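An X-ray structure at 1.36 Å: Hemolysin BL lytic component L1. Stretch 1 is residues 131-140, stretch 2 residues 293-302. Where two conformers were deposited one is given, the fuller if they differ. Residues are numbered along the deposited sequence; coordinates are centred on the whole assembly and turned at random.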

ATOM      1  N   VAL A 131       8.557   0.301 -12.494  1.00 14.53           N
ATOM      2  CA  VAL A 131       8.206   0.113 -11.076  1.00 13.91           C
ATOM      3  C   VAL A 131       7.430  -1.187 -10.968  1.00 14.24           C
ATOM      4  O   VAL A 131       7.686  -1.974 -10.045  1.00 13.93           O
ATOM      5  CB  VAL A 131       7.417   1.292 -10.516  1.00 14.18           C
ATOM      6  CG1 VAL A 131       6.943   1.016  -9.102  1.00 14.39           C
ATOM      7  CG2 VAL A 131       8.229   2.565 -10.574  1.00 16.47           C
ATOM      8  N   ILE A 132       6.505  -1.439 -11.857  1.00 14.79           N
ATOM      9  CA  ILE A 132       5.773  -2.718 -11.835  1.00 14.48           C
ATOM     10  C   ILE A 132       6.769  -3.877 -11.968  1.00 14.40           C
ATOM     11  O   ILE A 132       6.543  -4.890 -11.260  1.00 14.35           O
ATOM     12  CB  ILE A 132       4.662  -2.721 -12.885  1.00 17.32           C
ATOM     13  CG1 ILE A 132       3.600  -1.646 -12.589  1.00 18.33           C
ATOM     14  CG2 ILE A 132       4.112  -4.134 -13.036  1.00 18.79           C
ATOM     15  CD1 ILE A 132       2.620  -1.429 -13.705  1.00 22.35           C
ATOM     16  N   LYS A 133       7.789  -3.788 -12.822  1.00 14.72           N
ATOM     17  CA  LYS A 133       8.736  -4.930 -12.974  1.00 16.53           C
ATOM     18  C   LYS A 133       9.460  -5.142 -11.636  1.00 16.25           C
ATOM     19  O   LYS A 133       9.625  -6.335 -11.220  1.00 15.47           O
ATOM     20  CB  LYS A 133       9.715  -4.696 -14.137  1.00 18.66           C
ATOM     21  CG  LYS A 133      10.799  -5.761 -14.338  1.00 25.42           C
ATOM     22  CD  LYS A 133      10.402  -7.221 -14.109  1.00 31.44           C
ATOM     23  CE  LYS A 133      11.439  -8.248 -14.534  1.00 36.31           C
ATOM     24  NZ  LYS A 133      12.824  -7.879 -14.139  1.00 37.81           N
ATOM     25  N   MET A 134       9.945  -4.062 -11.018  1.00 15.67           N
ATOM     26  CA  MET A 134      10.610  -4.126  -9.692  1.00 15.22           C
ATOM     27  C   MET A 134       9.672  -4.786  -8.682  1.00 13.34           C
ATOM     28  O   MET A 134      10.115  -5.697  -7.930  1.00 14.05           O
ATOM     29  CB  MET A 134      11.072  -2.728  -9.276  1.00 14.95           C
ATOM     30  CG  MET A 134      11.698  -2.596  -7.938  1.00 15.44           C
ATOM     31  SD  MET A 134      10.553  -2.692  -6.527  1.00 16.22           S
ATOM     32  CE  MET A 134       9.608  -1.214  -6.834  1.00 15.37           C
ATOM     33  N   LEU A 135       8.388  -4.431  -8.690  1.00 12.79           N
ATOM     34  CA  LEU A 135       7.445  -5.034  -7.720  1.00 12.44           C
ATOM     35  C   LEU A 135       7.186  -6.499  -8.022  1.00 12.56           C
ATOM     36  O   LEU A 135       6.991  -7.270  -7.049  1.00 12.68           O
ATOM     37  CB  LEU A 135       6.139  -4.269  -7.657  1.00 13.56           C
ATOM     38  CG  LEU A 135       6.244  -2.900  -7.036  1.00 14.66           C
ATOM     39  CD1 LEU A 135       4.907  -2.198  -7.168  1.00 17.01           C
ATOM     40  CD2 LEU A 135       6.682  -2.969  -5.580  1.00 15.31           C
ATOM     41  N   GLN A 136       7.140  -6.883  -9.285  0.50 12.91           N
ATOM     42  CA  GLN A 136       6.908  -8.290  -9.650  0.50 14.40           C
ATOM     43  C   GLN A 136       8.091  -9.108  -9.147  0.50 13.89           C
ATOM     44  O   GLN A 136       7.821 -10.174  -8.553  0.50 14.79           O
ATOM     45  CB  GLN A 136       6.684  -8.444 -11.154  0.50 15.38           C
ATOM     46  CG  GLN A 136       6.177  -9.845 -11.470  0.50 16.70           C
ATOM     47  CD  GLN A 136       4.949 -10.160 -10.643  0.50 17.38           C
ATOM     48  OE1 GLN A 136       4.927 -11.073  -9.811  0.50 21.48           O
ATOM     49  NE2 GLN A 136       3.898  -9.398 -10.885  0.50 17.36           N
ATOM     50  N   ASP A 137       9.319  -8.615  -9.325  1.00 13.76           N
ATOM     51  CA  ASP A 137      10.539  -9.302  -8.843  1.00 14.15           C
ATOM     52  C   ASP A 137      10.421  -9.469  -7.309  1.00 13.67           C
ATOM     53  O   ASP A 137      10.698 -10.552  -6.759  1.00 15.38           O
ATOM     54  CB  ASP A 137      11.824  -8.571  -9.220  1.00 15.58           C
ATOM     55  CG  ASP A 137      12.161  -8.549 -10.706  1.00 19.40           C
ATOM     56  OD1 ASP A 137      11.644  -9.412 -11.455  1.00 24.00           O
ATOM     57  OD2 ASP A 137      12.970  -7.695 -11.094  1.00 26.85           O
ATOM     58  N   PHE A 138      10.011  -8.413  -6.630  1.00 12.54           N
ATOM     59  CA  PHE A 138       9.921  -8.411  -5.168  1.00 12.19           C
ATOM     60  C   PHE A 138       8.820  -9.360  -4.739  1.00 12.84           C
ATOM     61  O   PHE A 138       8.981 -10.128  -3.776  1.00 13.36           O
ATOM     62  CB  PHE A 138       9.649  -7.003  -4.693  1.00 11.82           C
ATOM     63  CG  PHE A 138       9.609  -6.856  -3.197  1.00 11.93           C
ATOM     64  CD1 PHE A 138      10.560  -7.459  -2.380  1.00 12.21           C
ATOM     65  CD2 PHE A 138       8.650  -6.063  -2.623  1.00 12.44           C
ATOM     66  CE1 PHE A 138      10.489  -7.312  -0.996  1.00 11.89           C
ATOM     67  CE2 PHE A 138       8.612  -5.858  -1.254  1.00 12.84           C
ATOM     68  CZ  PHE A 138       9.561  -6.462  -0.455  1.00 11.85           C
ATOM     69  N   LYS A 139       7.700  -9.399  -5.453  1.00 13.31           N
ATOM     70  CA  LYS A 139       6.597 -10.329  -5.150  1.00 13.40           C
ATOM     71  C   LYS A 139       7.134 -11.755  -5.225  1.00 13.07           C
ATOM     72  O   LYS A 139       6.790 -12.589  -4.358  1.00 13.06           O
ATOM     73  CB  LYS A 139       5.424 -10.090  -6.100  1.00 15.76           C
ATOM     74  CG  LYS A 139       4.095 -10.523  -5.558  1.00 19.56           C
ATOM     75  CD  LYS A 139       3.827 -11.965  -5.600  1.00 22.28           C
ATOM     76  CE  LYS A 139       4.013 -12.587  -6.954  1.00 26.30           C
ATOM     77  NZ  LYS A 139       3.054 -12.021  -7.924  1.00 30.28           N
ATOM     78  N   GLY A 140       7.946 -12.054  -6.218  1.00 13.69           N
ATOM     79  CA  GLY A 140       8.538 -13.397  -6.324  1.00 15.25           C
ATOM     80  C   GLY A 140       9.353 -13.734  -5.081  1.00 14.04           C
ATOM     81  O   GLY A 140       9.220 -14.869  -4.553  1.00 14.87           O
ATOM     82  N   LEU A 293       1.755 -10.043   3.015  1.00 11.25           N
ATOM     83  CA  LEU A 293       2.756  -9.184   2.343  1.00 11.94           C
ATOM     84  C   LEU A 293       2.715  -9.442   0.834  1.00 12.02           C
ATOM     85  O   LEU A 293       2.637  -8.447   0.079  1.00 13.22           O
ATOM     86  CB  LEU A 293       4.165  -9.421   2.888  1.00 13.12           C
ATOM     87  CG  LEU A 293       4.543  -8.636   4.133  1.00 14.13           C
ATOM     88  CD1 LEU A 293       5.747  -9.267   4.830  1.00 15.50           C
ATOM     89  CD2 LEU A 293       4.878  -7.198   3.752  1.00 14.76           C
ATOM     90  N   TYR A 294       2.815 -10.683   0.368  1.00 12.19           N
ATOM     91  CA  TYR A 294       2.885 -10.850  -1.104  1.00 13.09           C
ATOM     92  C   TYR A 294       1.504 -10.489  -1.683  1.00 13.73           C
ATOM     93  O   TYR A 294       1.463  -9.946  -2.810  1.00 14.71           O
ATOM     94  CB  TYR A 294       3.443 -12.206  -1.537  1.00 14.48           C
ATOM     95  CG  TYR A 294       2.519 -13.382  -1.474  1.00 15.91           C
ATOM     96  CD1 TYR A 294       1.500 -13.552  -2.387  1.00 15.80           C
ATOM     97  CD2 TYR A 294       2.735 -14.430  -0.574  1.00 16.87           C
ATOM     98  CE1 TYR A 294       0.664 -14.662  -2.335  1.00 18.19           C
ATOM     99  CE2 TYR A 294       1.911 -15.547  -0.535  1.00 16.70           C
ATOM    100  CZ  TYR A 294       0.855 -15.667  -1.412  1.00 19.77           C
ATOM    101  OH  TYR A 294       0.052 -16.776  -1.374  1.00 21.76           O
ATOM    102  N   GLN A 295       0.412 -10.705  -0.957  1.00 11.91           N
ATOM    103  CA  GLN A 295      -0.946 -10.376  -1.449  1.00 12.83           C
ATOM    104  C   GLN A 295      -1.071  -8.864  -1.629  1.00 12.90           C
ATOM    105  O   GLN A 295      -1.704  -8.405  -2.602  1.00 14.05           O
ATOM    106  CB  GLN A 295      -2.037 -10.869  -0.517  1.00 14.46           C
ATOM    107  CG  GLN A 295      -2.072 -12.378  -0.411  1.00 15.33           C
ATOM    108  CD  GLN A 295      -2.915 -12.799   0.774  1.00 18.45           C
ATOM    109  OE1 GLN A 295      -3.557 -11.994   1.478  1.00 23.29           O
ATOM    110  NE2 GLN A 295      -2.969 -14.080   0.970  1.00 21.34           N
ATOM    111  N   THR A 296      -0.513  -8.103  -0.699  1.00 11.75           N
ATOM    112  CA  THR A 296      -0.587  -6.632  -0.719  1.00 11.74           C
ATOM    113  C   THR A 296       0.277  -6.103  -1.864  1.00 12.46           C
ATOM    114  O   THR A 296      -0.151  -5.139  -2.557  1.00 12.08           O
ATOM    115  CB  THR A 296      -0.190  -6.024   0.629  1.00 11.77           C
ATOM    116  OG1 THR A 296      -1.023  -6.580   1.637  1.00 15.29           O
ATOM    117  CG2 THR A 296      -0.388  -4.534   0.592  1.00 12.96           C
ATOM    118  N   VAL A 297       1.448  -6.665  -2.108  1.00 11.95           N
ATOM    119  CA  VAL A 297       2.249  -6.233  -3.281  1.00 11.76           C
ATOM    120  C   VAL A 297       1.454  -6.550  -4.549  1.00 11.92           C
ATOM    121  O   VAL A 297       1.512  -5.737  -5.494  1.00 12.64           O
ATOM    122  CB  VAL A 297       3.647  -6.877  -3.302  1.00 11.84           C
ATOM    123  CG1 VAL A 297       4.366  -6.649  -4.638  1.00 12.27           C
ATOM    124  CG2 VAL A 297       4.468  -6.328  -2.165  1.00 13.38           C
ATOM    125  N   ASP A 298       0.772  -7.665  -4.648  1.00 12.60           N
ATOM    126  CA  ASP A 298      -0.077  -7.941  -5.836  1.00 12.45           C
ATOM    127  C   ASP A 298      -1.119  -6.813  -6.023  1.00 12.50           C
ATOM    128  O   ASP A 298      -1.352  -6.387  -7.189  1.00 13.27           O
ATOM    129  CB  ASP A 298      -0.738  -9.309  -5.761  1.00 13.85           C
ATOM    130  CG  ASP A 298       0.138 -10.509  -6.128  1.00 18.29           C
ATOM    131  OD1 ASP A 298       1.052 -10.353  -6.953  1.00 22.74           O
ATOM    132  OD2 ASP A 298      -0.114 -11.624  -5.576  1.00 22.34           O
ATOM    133  N   GLN A 299      -1.736  -6.361  -4.937  1.00 12.54           N
ATOM    134  CA  GLN A 299      -2.720  -5.267  -4.953  1.00 11.92           C
ATOM    135  C   GLN A 299      -2.026  -3.998  -5.435  1.00 12.75           C
ATOM    136  O   GLN A 299      -2.616  -3.236  -6.243  1.00 13.65           O
ATOM    137  CB  GLN A 299      -3.387  -5.047  -3.622  1.00 13.12           C
ATOM    138  CG  GLN A 299      -4.249  -6.206  -3.208  1.00 15.31           C
ATOM    139  CD  GLN A 299      -4.869  -5.804  -1.901  1.00 19.46           C
ATOM    140  OE1 GLN A 299      -4.216  -5.797  -0.876  1.00 24.93           O
ATOM    141  NE2 GLN A 299      -6.012  -5.160  -2.007  1.00 27.16           N
ATOM    142  N   ALA A 300      -0.835  -3.717  -4.934  1.00 12.49           N
ATOM    143  CA  ALA A 300      -0.048  -2.541  -5.341  1.00 12.44           C
ATOM    144  C   ALA A 300       0.234  -2.606  -6.849  1.00 12.23           C
ATOM    145  O   ALA A 300       0.168  -1.553  -7.549  1.00 12.79           O
ATOM    146  CB  ALA A 300       1.218  -2.411  -4.546  1.00 12.96           C
ATOM    147  N   ILE A 301       0.543  -3.775  -7.361  1.00 11.80           N
ATOM    148  CA  ILE A 301       0.814  -3.924  -8.802  1.00 12.02           C
ATOM    149  C   ILE A 301      -0.472  -3.578  -9.543  1.00 12.50           C
ATOM    150  O   ILE A 301      -0.359  -2.904 -10.600  1.00 13.30           O
ATOM    151  CB  ILE A 301       1.340  -5.317  -9.123  1.00 12.27           C
ATOM    152  CG1 ILE A 301       2.777  -5.451  -8.626  1.00 12.65           C
ATOM    153  CG2 ILE A 301       1.268  -5.599 -10.614  1.00 13.07           C
ATOM    154  CD1 ILE A 301       3.244  -6.873  -8.475  1.00 14.70           C
ATOM    155  N   LEU A 302      -1.620  -4.052  -9.094  1.00 12.59           N
ATOM    156  CA  LEU A 302      -2.896  -3.758  -9.800  1.00 13.99           C
ATOM    157  C   LEU A 302      -3.121  -2.252  -9.824  1.00 13.96           C
ATOM    158  O   LEU A 302      -3.502  -1.695 -10.857  1.00 14.79           O
ATOM    159  CB  LEU A 302      -4.080  -4.422  -9.107  1.00 17.64           C
ATOM    160  CG  LEU A 302      -4.238  -5.901  -9.329  1.00 20.54           C
ATOM    161  CD1 LEU A 302      -5.459  -6.386  -8.567  1.00 24.95           C
ATOM    162  CD2 LEU A 302      -4.352  -6.248 -10.783  1.00 24.57           C
TER
HETATM  163  O   HOH W   1       0.894  -9.659  -9.465  1.00 27.52           O

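Two helical segments of hemolysin BL lytic component L1 pack nearly antiparallel (164°), their axes 9.5 Å apart at closest approach, and together bury 452 Å². Walking along stretch 1, I132 opens the contact: its CG2 meets CG2 of I301 at 4.0 Å, the gamma methyl of one beta-branched side chain against that of the other. One turn on, buried L135 points toward the partner helix. Its CB lies 3.7 Å from I301 CG1 and 4.2 Å from V297 CG1, and the same V297 CG1 rests 3.6 Å from the L135 backbone O, so compact valine fits close against the main chain. The CA-to-CB bond of Q136 points sideways, but the end of its side chain comes nearer to stretch 2, with NE2 3.6 Å from I301 CD1; a water accepts a weak hydrogen bond from Q136 NE2 (3.3 Å) and donates one to D298 OD1 (2.6 Å). F138, also buried, brings ring atom CD2 to 4.2 Å from V297 CG2. K139 finishes the contact and suits its place by being both greasy and charged. Its CB packs 3.9 Å from V297 CG1 and its CD 4.1 Å from Y294 CB, while the m rotamers of chi2 to chi4 curl the chain so that NZ forms a salt bridge with D298 OD1 (2.8 Å) and donates a hydrogen bond to Q136 OE1 (2.8 Å), tying the polar border together.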